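PDB 2FSQ: Atu0111 protein, which is of unknown function but may have phosphoesterase-like activity, as characterised 2H-family proteins do. Local coordinates for residues Thr86-Val91 / Asp161-Phe166; Gln103-Asp108 / Thr115-Asp120; Phe223-Asp228 / Lys233-Phe238. One frame throughout, in Å; residues are numbered along the deposited sequence.

Interaction 1 is core, interaction 2 lies at the surface, and interaction 3 is partly buried. Interactions 1 and 3 reach the same four-stranded antiparallel sheet at its two outermost strands, 84-92 and 233-237; the ring of F163 in the first meets that of F238 in the third. Interaction 2 is nested within the chain loop that interaction 1 closes, and its helix 111-121 packs on the hairpin of interaction 3. Chemistry follows place. The buried contact of the corner at V87 and F88 with helix 150-167 relies on aromatic and aliphatic groups, the surface contact adds one hydroxyl bond to a leucine over a tyrosine, and the hairpin is joined by five backbone hydrogen bonds.

Interaction 1 of 3, residues Thr86-Val91 / Asp161-Phe166; sequences TVFQGV and DTFADF. With ACY (acetic acid), chain B.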
ATOM      1  N   THR A  86      -0.653   3.210  -2.707  1.00 11.29           N
ATOM      2  CA  THR A  86      -0.392   2.766  -4.087  1.00 11.10           C
ATOM      3  C   THR A  86      -1.616   3.073  -4.959  1.00 11.00           C
ATOM      4  O   THR A  86      -2.764   2.881  -4.548  1.00 11.83           O
ATOM      5  CB  THR A  86      -0.061   1.278  -4.094  1.00 11.50           C
ATOM      6  OG1 THR A  86       1.111   1.095  -3.298  1.00 13.34           O
ATOM      7  CG2 THR A  86       0.206   0.747  -5.517  1.00 12.36           C
ATOM      8  N   VAL A  87      -1.346   3.631  -6.138  1.00 11.03           N
ATOM      9  CA  VAL A  87      -2.400   3.881  -7.122  1.00 11.63           C
ATOM     10  C   VAL A  87      -2.425   2.738  -8.138  1.00 11.73           C
ATOM     11  O   VAL A  87      -3.488   2.238  -8.483  1.00 11.68           O
ATOM     12  CB  VAL A  87      -2.173   5.211  -7.851  1.00 11.60           C
ATOM     13  CG1 VAL A  87      -3.249   5.467  -8.915  1.00 13.88           C
ATOM     14  CG2 VAL A  87      -2.166   6.353  -6.830  1.00 14.02           C
ATOM     15  N   PHE A  88      -1.248   2.311  -8.598  1.00 11.35           N
ATOM     16  CA  PHE A  88      -1.160   1.192  -9.551  1.00 11.31           C
ATOM     17  C   PHE A  88       0.172   0.498  -9.360  1.00 11.81           C
ATOM     18  O   PHE A  88       1.215   1.142  -9.476  1.00 12.31           O
ATOM     19  CB  PHE A  88      -1.296   1.710 -10.993  1.00 11.73           C
ATOM     20  CG  PHE A  88      -1.426   0.616 -12.010  1.00 11.86           C
ATOM     21  CD1 PHE A  88      -2.673   0.130 -12.356  1.00 12.41           C
ATOM     22  CD2 PHE A  88      -0.299   0.075 -12.635  1.00 11.50           C
ATOM     23  CE1 PHE A  88      -2.817  -0.880 -13.303  1.00 12.88           C
ATOM     24  CE2 PHE A  88      -0.430  -0.953 -13.579  1.00 12.30           C
ATOM     25  CZ  PHE A  88      -1.681  -1.407 -13.930  1.00 11.71           C
ATOM     26  N   GLN A  89       0.149  -0.798  -9.019  1.00 10.81           N
ATOM     27  CA  GLN A  89       1.393  -1.546  -8.820  1.00 12.05           C
ATOM     28  C   GLN A  89       2.146  -1.679 -10.125  1.00 11.89           C
ATOM     29  O   GLN A  89       1.559  -2.057 -11.137  1.00 12.35           O
ATOM     30  CB  GLN A  89       1.124  -2.969  -8.338  1.00 12.52           C
ATOM     31  CG  GLN A  89       0.642  -3.093  -6.921  1.00 13.39           C
ATOM     32  CD  GLN A  89       0.641  -4.551  -6.447  1.00 14.21           C
ATOM     33  OE1 GLN A  89       1.305  -5.403  -7.033  1.00 16.14           O
ATOM     34  NE2 GLN A  89      -0.107  -4.836  -5.388  1.00 15.52           N
ATOM     35  N   GLY A  90       3.458  -1.449 -10.075  1.00 11.92           N
ATOM     36  CA  GLY A  90       4.338  -1.742 -11.209  1.00 12.07           C
ATOM     37  C   GLY A  90       4.843  -3.178 -11.071  1.00 11.95           C
ATOM     38  O   GLY A  90       4.197  -4.033 -10.462  1.00 12.41           O
ATOM     39  N   VAL A  91       6.022  -3.445 -11.610  1.00 11.99           N
ATOM     40  CA  VAL A  91       6.583  -4.800 -11.530  1.00 12.23           C
ATOM     41  C   VAL A  91       7.437  -4.960 -10.286  1.00 11.90           C
ATOM     42  O   VAL A  91       7.834  -3.979  -9.653  1.00 12.58           O
ATOM     43  CB  VAL A  91       7.414  -5.186 -12.792  1.00 12.53           C
ATOM     44  CG1 VAL A  91       6.530  -5.151 -14.024  1.00 13.13           C
ATOM     45  CG2 VAL A  91       8.625  -4.262 -12.946  1.00 14.17           C
ATOM     46  N   ASP A 161      -7.318   2.695 -14.893  1.00 14.67           N
ATOM     47  CA  ASP A 161      -7.560   2.127 -16.220  1.00 16.29           C
ATOM     48  C   ASP A 161      -6.537   2.682 -17.205  1.00 16.70           C
ATOM     49  O   ASP A 161      -6.047   1.973 -18.093  1.00 17.70           O
ATOM     50  CB  ASP A 161      -8.964   2.470 -16.719  1.00 16.44           C
ATOM     51  CG  ASP A 161     -10.052   1.656 -16.038  1.00 18.62           C
ATOM     52  OD1 ASP A 161      -9.725   0.637 -15.386  1.00 19.98           O
ATOM     53  OD2 ASP A 161     -11.241   2.053 -16.149  1.00 22.08           O
ATOM     54  N   THR A 162      -6.210   3.961 -17.053  1.00 16.03           N
ATOM     55  CA  THR A 162      -5.246   4.570 -17.944  1.00 16.86           C
ATOM     56  C   THR A 162      -3.855   3.980 -17.680  1.00 16.86           C
ATOM     57  O   THR A 162      -3.127   3.651 -18.617  1.00 17.12           O
ATOM     58  CB  THR A 162      -5.256   6.120 -17.806  1.00 16.54           C
ATOM     59  OG1 THR A 162      -6.603   6.602 -17.937  1.00 18.45           O
ATOM     60  CG2 THR A 162      -4.373   6.792 -18.879  1.00 17.84           C
ATOM     61  N   PHE A 163      -3.493   3.799 -16.409  1.00 16.07           N
ATOM     62  CA  PHE A 163      -2.224   3.153 -16.106  1.00 16.12           C
ATOM     63  C   PHE A 163      -2.127   1.747 -16.666  1.00 16.59           C
ATOM     64  O   PHE A 163      -1.049   1.345 -17.099  1.00 16.17           O
ATOM     65  CB  PHE A 163      -1.938   3.124 -14.605  1.00 15.55           C
ATOM     66  CG  PHE A 163      -1.409   4.438 -14.061  1.00 15.07           C
ATOM     67  CD1 PHE A 163      -0.293   5.063 -14.627  1.00 16.53           C
ATOM     68  CD2 PHE A 163      -2.007   5.021 -12.964  1.00 14.21           C
ATOM     69  CE1 PHE A 163       0.185   6.271 -14.098  1.00 17.02           C
ATOM     70  CE2 PHE A 163      -1.544   6.199 -12.429  1.00 15.17           C
ATOM     71  CZ  PHE A 163      -0.459   6.842 -12.999  1.00 15.91           C
ATOM     72  N   ALA A 164      -3.233   1.007 -16.658  1.00 16.55           N
ATOM     73  CA  ALA A 164      -3.214  -0.357 -17.194  1.00 17.71           C
ATOM     74  C   ALA A 164      -2.816  -0.333 -18.661  1.00 18.46           C
ATOM     75  O   ALA A 164      -2.063  -1.185 -19.112  1.00 18.20           O
ATOM     76  CB  ALA A 164      -4.568  -1.034 -17.005  1.00 18.06           C
ATOM     77  N   ASP A 165      -3.300   0.660 -19.403  1.00 18.51           N
ATOM     78  CA  ASP A 165      -2.908   0.812 -20.806  1.00 20.38           C
ATOM     79  C   ASP A 165      -1.415   1.085 -20.958  1.00 20.46           C
ATOM     80  O   ASP A 165      -0.754   0.504 -21.813  1.00 21.55           O
ATOM     81  CB  ASP A 165      -3.713   1.931 -21.471  1.00 21.16           C
ATOM     82  CG  ASP A 165      -5.164   1.562 -21.681  1.00 24.72           C
ATOM     83  OD1 ASP A 165      -5.488   0.354 -21.701  1.00 28.50           O
ATOM     84  OD2 ASP A 165      -5.992   2.493 -21.827  1.00 29.86           O
ATOM     85  N   PHE A 166      -0.879   1.988 -20.139  1.00 19.16           N
ATOM     86  CA  PHE A 166       0.556   2.298 -20.196  1.00 18.73           C
ATOM     87  C   PHE A 166       1.464   1.170 -19.712  1.00 18.76           C
ATOM     88  O   PHE A 166       2.523   0.911 -20.274  1.00 19.58           O
ATOM     89  CB  PHE A 166       0.850   3.607 -19.441  1.00 19.39           C
ATOM     90  CG  PHE A 166       0.495   4.847 -20.231  1.00 19.37           C
ATOM     91  CD1 PHE A 166      -0.829   5.249 -20.374  1.00 21.13           C
ATOM     92  CD2 PHE A 166       1.490   5.590 -20.851  1.00 21.65           C
ATOM     93  CE1 PHE A 166      -1.156   6.392 -21.100  1.00 21.60           C
ATOM     94  CE2 PHE A 166       1.168   6.739 -21.582  1.00 21.88           C
ATOM     95  CZ  PHE A 166      -0.147   7.127 -21.714  1.00 22.11           C
TER
HETATM   96  C   ACY B 450       0.928  -1.621  -0.586  1.00 28.03           C
HETATM   97  O   ACY B 450       1.597  -0.929   0.229  1.00 28.20           O
HETATM   98  OXT ACY B 450       0.553  -1.214  -1.717  1.00 28.57           O
HETATM   99  CH3 ACY B 450       0.501  -2.999  -0.165  1.00 28.45           C
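T86 OG1 donates a hydrogen bond of 2.9 Å to OXT of a bound acetic acid, which probably came from the crystallisation liquor; T182 OG1 binds the same molecule. The chain then turns in a classic beta bulge, V87 and F88 both facing V45 of strand 42-48, and their side chains meet helix 150-167. CG of F88 lies anti to the backbone N (chi1 -171°), which carries the ring out to the helix. There the F163 methylene covers one face of the ring in a CH-pi contact: F163 CB is 3.9 Å from the F88 centroid, 21° off the ring normal and offset toward the rim. F88 CZ reaches on to A164 CA at 3.8 Å. The two phenylalanine side chains run past each other in opposite directions, whereas V87 crosses F163 at about a right angle, with V87 CG1 4.0 Å from F163 CE2. F125 stacks on the F163 ring, and V87 O accepts a hydrogen bond from R160 NH1. Apolar packing thus seats the bulge on the helix. T86 and T182 each close a His-X-Thr triplet of the kind that marks 2H proteins, so the acid probably sits where a substrate anion could bind.

Interaction 2 of 3, residues Gln103-Asp108 / Thr115-Asp120; sequences QTLPLD and TDYYRD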
ATOM      1  N   GLN A 103       3.322  -8.383 -21.182  1.00 16.59           N
ATOM      2  CA  GLN A 103       3.664  -9.493 -22.077  1.00 16.93           C
ATOM      3  C   GLN A 103       4.702  -9.119 -23.133  1.00 16.52           C
ATOM      4  O   GLN A 103       5.372  -9.993 -23.661  1.00 16.78           O
ATOM      5  CB  GLN A 103       2.431 -10.085 -22.750  1.00 17.31           C
ATOM      6  CG  GLN A 103       2.704 -11.443 -23.430  1.00 18.73           C
ATOM      7  CD  GLN A 103       1.451 -12.211 -23.775  1.00 20.92           C
ATOM      8  OE1 GLN A 103       0.384 -11.634 -23.991  1.00 24.62           O
ATOM      9  NE2 GLN A 103       1.577 -13.520 -23.850  1.00 20.64           N
ATOM     10  N   THR A 104       4.849  -7.831 -23.420  1.00 15.59           N
ATOM     11  CA  THR A 104       5.845  -7.395 -24.411  1.00 16.70           C
ATOM     12  C   THR A 104       7.293  -7.513 -23.930  1.00 16.62           C
ATOM     13  O   THR A 104       8.219  -7.402 -24.738  1.00 17.53           O
ATOM     14  CB  THR A 104       5.617  -5.940 -24.793  1.00 17.10           C
ATOM     15  OG1 THR A 104       5.695  -5.151 -23.603  1.00 19.62           O
ATOM     16  CG2 THR A 104       4.246  -5.764 -25.414  1.00 17.97           C
ATOM     17  N   LEU A 105       7.503  -7.747 -22.633  1.00 17.09           N
ATOM     18  CA  LEU A 105       8.858  -7.809 -22.078  1.00 16.76           C
ATOM     19  C   LEU A 105       9.222  -9.189 -21.576  1.00 16.10           C
ATOM     20  O   LEU A 105       8.432  -9.818 -20.889  1.00 15.43           O
ATOM     21  CB  LEU A 105       9.017  -6.832 -20.911  1.00 17.34           C
ATOM     22  CG  LEU A 105       8.953  -5.335 -21.206  1.00 18.86           C
ATOM     23  CD1 LEU A 105       9.276  -4.558 -19.936  1.00 21.54           C
ATOM     24  CD2 LEU A 105       9.921  -4.976 -22.316  1.00 20.49           C
ATOM     25  N   PRO A 106      10.447  -9.645 -21.866  1.00 15.59           N
ATOM     26  CA  PRO A 106      10.909 -10.913 -21.307  1.00 15.07           C
ATOM     27  C   PRO A 106      10.757 -10.940 -19.783  1.00 15.40           C
ATOM     28  O   PRO A 106      10.995  -9.930 -19.122  1.00 14.79           O
ATOM     29  CB  PRO A 106      12.383 -10.953 -21.708  1.00 16.25           C
ATOM     30  CG  PRO A 106      12.481 -10.068 -22.898  1.00 16.38           C
ATOM     31  CD  PRO A 106      11.451  -9.013 -22.741  1.00 16.08           C
ATOM     32  N   LEU A 107      10.387 -12.097 -19.251  1.00 14.31           N
ATOM     33  CA  LEU A 107      10.141 -12.237 -17.802  1.00 15.47           C
ATOM     34  C   LEU A 107      11.424 -12.042 -17.003  1.00 15.80           C
ATOM     35  O   LEU A 107      11.346 -11.746 -15.818  1.00 16.36           O
ATOM     36  CB  LEU A 107       9.507 -13.594 -17.470  1.00 16.10           C
ATOM     37  CG  LEU A 107       8.129 -13.879 -18.114  1.00 16.54           C
ATOM     38  CD1 LEU A 107       7.681 -15.331 -17.866  1.00 19.00           C
ATOM     39  CD2 LEU A 107       7.053 -12.896 -17.632  1.00 17.65           C
ATOM     40  N   ASP A 108      12.586 -12.186 -17.654  1.00 16.02           N
ATOM     41  CA  ASP A 108      13.876 -12.032 -16.974  1.00 17.83           C
ATOM     42  C   ASP A 108      14.534 -10.670 -17.212  1.00 17.65           C
ATOM     43  O   ASP A 108      15.708 -10.481 -16.898  1.00 19.62           O
ATOM     44  CB  ASP A 108      14.838 -13.199 -17.301  1.00 18.61           C
ATOM     45  CG  ASP A 108      15.115 -13.349 -18.780  1.00 21.58           C
ATOM     46  OD1 ASP A 108      14.458 -12.674 -19.610  1.00 22.58           O
ATOM     47  OD2 ASP A 108      16.002 -14.181 -19.119  1.00 25.20           O
ATOM     48  N   THR A 115      11.916  -0.265 -15.622  1.00 17.97           N
ATOM     49  CA  THR A 115      11.754   1.112 -15.167  1.00 19.23           C
ATOM     50  C   THR A 115      12.001   2.107 -16.319  1.00 19.52           C
ATOM     51  O   THR A 115      11.199   3.024 -16.529  1.00 19.36           O
ATOM     52  CB  THR A 115      12.636   1.390 -13.943  1.00 18.49           C
ATOM     53  OG1 THR A 115      12.237   0.525 -12.867  1.00 18.26           O
ATOM     54  CG2 THR A 115      12.513   2.847 -13.499  1.00 20.04           C
ATOM     55  N   ASP A 116      13.058   1.882 -17.105  1.00 21.05           N
ATOM     56  CA  ASP A 116      13.330   2.742 -18.273  1.00 21.88           C
ATOM     57  C   ASP A 116      12.222   2.680 -19.334  1.00 21.66           C
ATOM     58  O   ASP A 116      11.828   3.717 -19.880  1.00 21.97           O
ATOM     59  CB  ASP A 116      14.682   2.407 -18.921  1.00 23.45           C
ATOM     60  CG  ASP A 116      15.876   2.586 -17.967  1.00 25.81           C
ATOM     61  OD1 ASP A 116      15.804   3.367 -16.993  1.00 30.58           O
ATOM     62  OD2 ASP A 116      16.924   1.953 -18.226  1.00 30.25           O
ATOM     63  N   TYR A 117      11.735   1.475 -19.640  1.00 20.57           N
ATOM     64  CA  TYR A 117      10.647   1.275 -20.612  1.00 20.89           C
ATOM     65  C   TYR A 117       9.414   2.064 -20.191  1.00 21.46           C
ATOM     66  O   TYR A 117       8.806   2.771 -21.003  1.00 21.30           O
ATOM     67  CB  TYR A 117      10.374  -0.234 -20.790  1.00 20.88           C
ATOM     68  CG  TYR A 117       9.104  -0.689 -21.519  1.00 22.07           C
ATOM     69  CD1 TYR A 117       9.044  -0.745 -22.920  1.00 22.89           C
ATOM     70  CD2 TYR A 117       8.004  -1.163 -20.806  1.00 21.82           C
ATOM     71  CE1 TYR A 117       7.884  -1.222 -23.588  1.00 23.29           C
ATOM     72  CE2 TYR A 117       6.849  -1.643 -21.456  1.00 23.64           C
ATOM     73  CZ  TYR A 117       6.789  -1.676 -22.846  1.00 22.63           C
ATOM     74  OH  TYR A 117       5.630  -2.157 -23.484  1.00 23.16           O
ATOM     75  N   TYR A 118       9.086   1.991 -18.904  1.00 21.42           N
ATOM     76  CA  TYR A 118       7.947   2.705 -18.387  1.00 21.58           C
ATOM     77  C   TYR A 118       8.143   4.221 -18.276  1.00 22.46           C
ATOM     78  O   TYR A 118       7.221   4.983 -18.587  1.00 23.03           O
ATOM     79  CB  TYR A 118       7.555   2.119 -17.039  1.00 20.73           C
ATOM     80  CG  TYR A 118       6.866   0.780 -17.132  1.00 19.73           C
ATOM     81  CD1 TYR A 118       6.013   0.468 -18.190  1.00 19.20           C
ATOM     82  CD2 TYR A 118       7.006  -0.144 -16.109  1.00 19.08           C
ATOM     83  CE1 TYR A 118       5.365  -0.758 -18.256  1.00 19.46           C
ATOM     84  CE2 TYR A 118       6.351  -1.366 -16.150  1.00 18.72           C
ATOM     85  CZ  TYR A 118       5.537  -1.663 -17.220  1.00 18.75           C
ATOM     86  OH  TYR A 118       4.866  -2.856 -17.243  1.00 19.66           O
ATOM     87  N   ARG A 119       9.313   4.652 -17.812  1.00 23.87           N
ATOM     88  CA  ARG A 119       9.608   6.094 -17.741  1.00 25.96           C
ATOM     89  C   ARG A 119       9.384   6.750 -19.105  1.00 26.61           C
ATOM     90  O   ARG A 119       8.826   7.852 -19.194  1.00 27.29           O
ATOM     91  CB  ARG A 119      11.035   6.345 -17.246  1.00 26.29           C
ATOM     92  CG  ARG A 119      11.339   7.817 -16.958  1.00 28.76           C
ATOM     93  CD  ARG A 119      12.822   8.108 -17.100  1.00 32.08           C
ATOM     94  NE  ARG A 119      13.604   7.819 -15.894  1.00 33.44           N
ATOM     95  CZ  ARG A 119      13.819   8.685 -14.901  1.00 32.86           C
ATOM     96  NH1 ARG A 119      13.291   9.903 -14.936  1.00 33.32           N
ATOM     97  NH2 ARG A 119      14.569   8.328 -13.867  1.00 34.51           N
ATOM     98  N   ASP A 120       9.795   6.047 -20.161  1.00 27.27           N
ATOM     99  CA  ASP A 120       9.599   6.499 -21.535  1.00 27.50           C
ATOM    100  C   ASP A 120       8.126   6.483 -21.930  1.00 27.40           C
ATOM    101  O   ASP A 120       7.611   7.460 -22.460  1.00 27.43           O
ATOM    102  CB  ASP A 120      10.413   5.642 -22.512  1.00 27.86           C
ATOM    103  CG  ASP A 120      10.113   5.972 -23.969  1.00 29.67           C
ATOM    104  OD1 ASP A 120      10.164   7.168 -24.342  1.00 32.17           O
ATOM    105  OD2 ASP A 120       9.819   5.035 -24.736  1.00 31.91           O
TER
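L105 sits over one face of the Y117 ring, and this is the close-packed part of the contact between the loop 103-108 and helix 111-121. L105 CD2 stands 4.3 Å from the Y117 ring centroid, only 5° off the normal, so this methyl lies almost above the ring centre in a CH-pi contact. The other methyl is shifted toward one side of the ring, with L105 CD1 3.7 Å from Y117 CD2. With its CG anti to the backbone N (chi1 167°), Y117 reaches out from the helix to meet the loop. Toward solvent the contact thins to a single polar link: T104 OG1 donates to Y117 OH at 3.0 Å, the threonine side chain crossing the tyrosine at about a right angle. T104 is exposed, and T104, L105 and Y117 all touch a neighbouring molecule in the crystal, which may influence how they lie. W101 NE1 makes weak hydrogen bonds to L105 O and P106 O. The two segments bury just 149 Å². Leucine and ring give the loop a small apolar seat on the helix, and the hydroxyl bond ties down the far end of a tyrosine where water could compete for both oxygens.

Interaction 3 of 3, residues Phe223-Asp228 / Lys233-Phe238; sequences FCEFKD and KELVVF
E225 CG stands between its backbone N and carbonyl carbon (chi1 68°) and L235 CG beside its own N (chi1 -57°); the two side chains cross at about a right angle, with L235 CD1 3.9 Å from E225 OE1. V236 CG2 comes in at the edge of the F223 ring. L235 and V236 share F223 as their partner, a classic beta bulge that shifts the register of this antiparallel hairpin by one. F223 O takes both of their amides: L235 N at 2.7 Å, nearly in line with the carbonyl, and V236 N at 3.2 Å, on a lone pair. F223 N returns a bond of 2.8 Å to V236 O. Further along, E225 and K233 form a hydrogen-bonded pair, N to O in each direction; their side chains run the same way, but E225 OE2 and K233 NZ stay 5.8 Å apart. On the other face C224 SG rests 3.8 Å from E234 CG, and the E234 carboxylate makes a salt bridge to R219. Helix 111-121 packs against the face bearing F223 and E225, with L235 beside them, through T115, Y118 and R119; strand 42-48 bonds to the far side of strand 222-226, leaving 233-237 outermost.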
ATOM      1  N   PHE A 223       5.292   7.882 -10.461  1.00 14.42           N
ATOM      2  CA  PHE A 223       5.964   6.631 -10.794  1.00 15.10           C
ATOM      3  C   PHE A 223       7.297   6.600 -10.041  1.00 15.08           C
ATOM      4  O   PHE A 223       8.097   7.549 -10.139  1.00 15.61           O
ATOM      5  CB  PHE A 223       6.167   6.515 -12.314  1.00 15.60           C
ATOM      6  CG  PHE A 223       6.924   5.286 -12.736  1.00 15.77           C
ATOM      7  CD1 PHE A 223       6.424   4.015 -12.469  1.00 16.08           C
ATOM      8  CD2 PHE A 223       8.134   5.399 -13.401  1.00 16.96           C
ATOM      9  CE1 PHE A 223       7.112   2.882 -12.845  1.00 15.88           C
ATOM     10  CE2 PHE A 223       8.827   4.267 -13.793  1.00 17.16           C
ATOM     11  CZ  PHE A 223       8.315   3.008 -13.525  1.00 17.09           C
ATOM     12  N   CYS A 224       7.521   5.519  -9.287  1.00 14.58           N
ATOM     13  CA  CYS A 224       8.639   5.399  -8.360  1.00 14.86           C
ATOM     14  C   CYS A 224       9.370   4.098  -8.577  1.00 14.61           C
ATOM     15  O   CYS A 224       8.798   3.121  -9.100  1.00 14.65           O
ATOM     16  CB  CYS A 224       8.163   5.385  -6.900  1.00 14.80           C
ATOM     17  SG  CYS A 224       7.297   6.875  -6.363  1.00 16.27           S
ATOM     18  N   GLU A 225      10.625   4.066  -8.147  1.00 15.32           N
ATOM     19  CA  GLU A 225      11.344   2.799  -8.009  1.00 16.12           C
ATOM     20  C   GLU A 225      11.700   2.543  -6.546  1.00 15.62           C
ATOM     21  O   GLU A 225      11.808   3.485  -5.749  1.00 16.16           O
ATOM     22  CB  GLU A 225      12.605   2.771  -8.889  1.00 16.81           C
ATOM     23  CG  GLU A 225      13.664   3.745  -8.413  1.00 17.89           C
ATOM     24  CD  GLU A 225      14.872   3.838  -9.318  1.00 19.24           C
ATOM     25  OE1 GLU A 225      14.881   3.220 -10.412  1.00 22.00           O
ATOM     26  OE2 GLU A 225      15.801   4.569  -8.924  1.00 22.65           O
ATOM     27  N   PHE A 226      11.911   1.278  -6.192  1.00 14.58           N
ATOM     28  CA  PHE A 226      12.271   0.921  -4.832  1.00 14.44           C
ATOM     29  C   PHE A 226      13.189  -0.290  -4.817  1.00 14.84           C
ATOM     30  O   PHE A 226      13.082  -1.141  -5.714  1.00 14.45           O
ATOM     31  CB  PHE A 226      11.029   0.648  -3.977  1.00 14.45           C
ATOM     32  CG  PHE A 226      10.116  -0.425  -4.545  1.00 12.97           C
ATOM     33  CD1 PHE A 226      10.316  -1.767  -4.228  1.00 14.27           C
ATOM     34  CD2 PHE A 226       9.053  -0.081  -5.386  1.00 13.19           C
ATOM     35  CE1 PHE A 226       9.470  -2.772  -4.752  1.00 13.04           C
ATOM     36  CE2 PHE A 226       8.210  -1.063  -5.921  1.00 12.33           C
ATOM     37  CZ  PHE A 226       8.394  -2.407  -5.591  1.00 13.24           C
ATOM     38  N   LYS A 227      14.061  -0.359  -3.812  0.50 14.73           N
ATOM     39  CA  LYS A 227      14.882  -1.546  -3.555  0.50 15.52           C
ATOM     40  C   LYS A 227      14.143  -2.514  -2.640  0.50 15.02           C
ATOM     41  O   LYS A 227      14.288  -3.726  -2.742  0.50 14.97           O
ATOM     42  CB  LYS A 227      16.218  -1.141  -2.905  0.50 15.34           C
ATOM     43  CG  LYS A 227      17.076  -2.323  -2.426  0.50 16.99           C
ATOM     44  CD  LYS A 227      18.515  -1.924  -2.071  0.50 17.45           C
ATOM     45  CE  LYS A 227      19.518  -2.995  -2.568  0.50 19.95           C
ATOM     46  NZ  LYS A 227      20.988  -2.598  -2.480  0.50 18.26           N
ATOM     47  N   ASP A 228      13.325  -1.955  -1.755  1.00 14.89           N
ATOM     48  CA  ASP A 228      12.671  -2.693  -0.677  1.00 14.41           C
ATOM     49  C   ASP A 228      11.533  -1.788  -0.195  1.00 14.43           C
ATOM     50  O   ASP A 228      11.307  -0.709  -0.764  1.00 14.24           O
ATOM     51  CB  ASP A 228      13.655  -3.046   0.470  1.00 14.79           C
ATOM     52  CG  ASP A 228      14.340  -1.841   1.065  1.00 15.37           C
ATOM     53  OD1 ASP A 228      13.758  -0.731   1.059  1.00 15.58           O
ATOM     54  OD2 ASP A 228      15.493  -2.014   1.533  1.00 19.08           O
ATOM     55  N   LYS A 233      11.534   6.087  -4.494  1.00 16.11           N
ATOM     56  CA  LYS A 233      12.122   7.256  -5.119  1.00 16.85           C
ATOM     57  C   LYS A 233      11.257   7.689  -6.289  1.00 16.91           C
ATOM     58  O   LYS A 233      11.021   6.907  -7.203  1.00 16.51           O
ATOM     59  CB  LYS A 233      13.531   6.916  -5.583  1.00 17.41           C
ATOM     60  CG  LYS A 233      14.195   8.017  -6.365  1.00 20.93           C
ATOM     61  CD  LYS A 233      15.676   7.695  -6.587  1.00 25.74           C
ATOM     62  CE  LYS A 233      16.326   8.656  -7.574  1.00 30.14           C
ATOM     63  NZ  LYS A 233      16.170  10.082  -7.202  1.00 33.55           N
ATOM     64  N   GLU A 234      10.767   8.930  -6.246  1.00 16.82           N
ATOM     65  CA  GLU A 234       9.924   9.456  -7.314  1.00 17.50           C
ATOM     66  C   GLU A 234      10.720   9.741  -8.578  1.00 17.80           C
ATOM     67  O   GLU A 234      11.732  10.459  -8.548  1.00 19.27           O
ATOM     68  CB  GLU A 234       9.176  10.718  -6.873  1.00 17.99           C
ATOM     69  CG  GLU A 234       8.215  10.509  -5.709  1.00 19.71           C
ATOM     70  CD  GLU A 234       7.332  11.713  -5.471  1.00 20.77           C
ATOM     71  OE1 GLU A 234       7.728  12.829  -5.880  1.00 27.42           O
ATOM     72  OE2 GLU A 234       6.259  11.558  -4.851  1.00 21.31           O
ATOM     73  N   LEU A 235      10.248   9.188  -9.687  1.00 17.80           N
ATOM     74  CA  LEU A 235      10.912   9.380 -10.979  1.00 18.06           C
ATOM     75  C   LEU A 235      10.096  10.268 -11.913  1.00 18.60           C
ATOM     76  O   LEU A 235      10.648  11.149 -12.584  1.00 19.84           O
ATOM     77  CB  LEU A 235      11.210   8.024 -11.646  1.00 18.54           C
ATOM     78  CG  LEU A 235      12.065   7.030 -10.852  1.00 19.22           C
ATOM     79  CD1 LEU A 235      12.182   5.704 -11.598  1.00 20.96           C
ATOM     80  CD2 LEU A 235      13.458   7.589 -10.513  1.00 21.43           C
ATOM     81  N   VAL A 236       8.781  10.039 -11.967  1.00 18.86           N
ATOM     82  CA  VAL A 236       7.896  10.842 -12.806  1.00 18.78           C
ATOM     83  C   VAL A 236       6.684  11.231 -11.985  1.00 19.21           C
ATOM     84  O   VAL A 236       5.959  10.360 -11.509  1.00 19.24           O
ATOM     85  CB  VAL A 236       7.386  10.077 -14.053  1.00 19.31           C
ATOM     86  CG1 VAL A 236       6.529  10.991 -14.937  1.00 20.21           C
ATOM     87  CG2 VAL A 236       8.533   9.487 -14.869  1.00 18.74           C
ATOM     88  N   VAL A 237       6.472  12.535 -11.813  1.00 17.90           N
ATOM     89  CA  VAL A 237       5.333  13.022 -11.044  1.00 18.89           C
ATOM     90  C   VAL A 237       4.194  13.424 -11.985  1.00 19.14           C
ATOM     91  O   VAL A 237       4.397  14.168 -12.964  1.00 20.38           O
ATOM     92  CB  VAL A 237       5.738  14.226 -10.141  1.00 18.57           C
ATOM     93  CG1 VAL A 237       4.526  14.747  -9.382  1.00 20.15           C
ATOM     94  CG2 VAL A 237       6.841  13.796  -9.190  1.00 20.48           C
ATOM     95  N   PHE A 238       2.989  12.959 -11.672  1.00 19.09           N
ATOM     96  CA  PHE A 238       1.829  13.256 -12.496  1.00 19.86           C
ATOM     97  C   PHE A 238       1.023  14.368 -11.843  1.00 21.67           C
ATOM     98  O   PHE A 238      -0.078  14.148 -11.343  1.00 22.01           O
ATOM     99  CB  PHE A 238       0.996  11.980 -12.716  1.00 18.54           C
ATOM    100  CG  PHE A 238       1.799  10.841 -13.291  1.00 17.40           C
ATOM    101  CD1 PHE A 238       2.272  10.906 -14.597  1.00 18.66           C
ATOM    102  CD2 PHE A 238       2.106   9.724 -12.516  1.00 17.04           C
ATOM    103  CE1 PHE A 238       3.020   9.860 -15.131  1.00 19.49           C
ATOM    104  CE2 PHE A 238       2.854   8.675 -13.038  1.00 18.04           C
ATOM    105  CZ  PHE A 238       3.311   8.744 -14.341  1.00 17.24           C
TER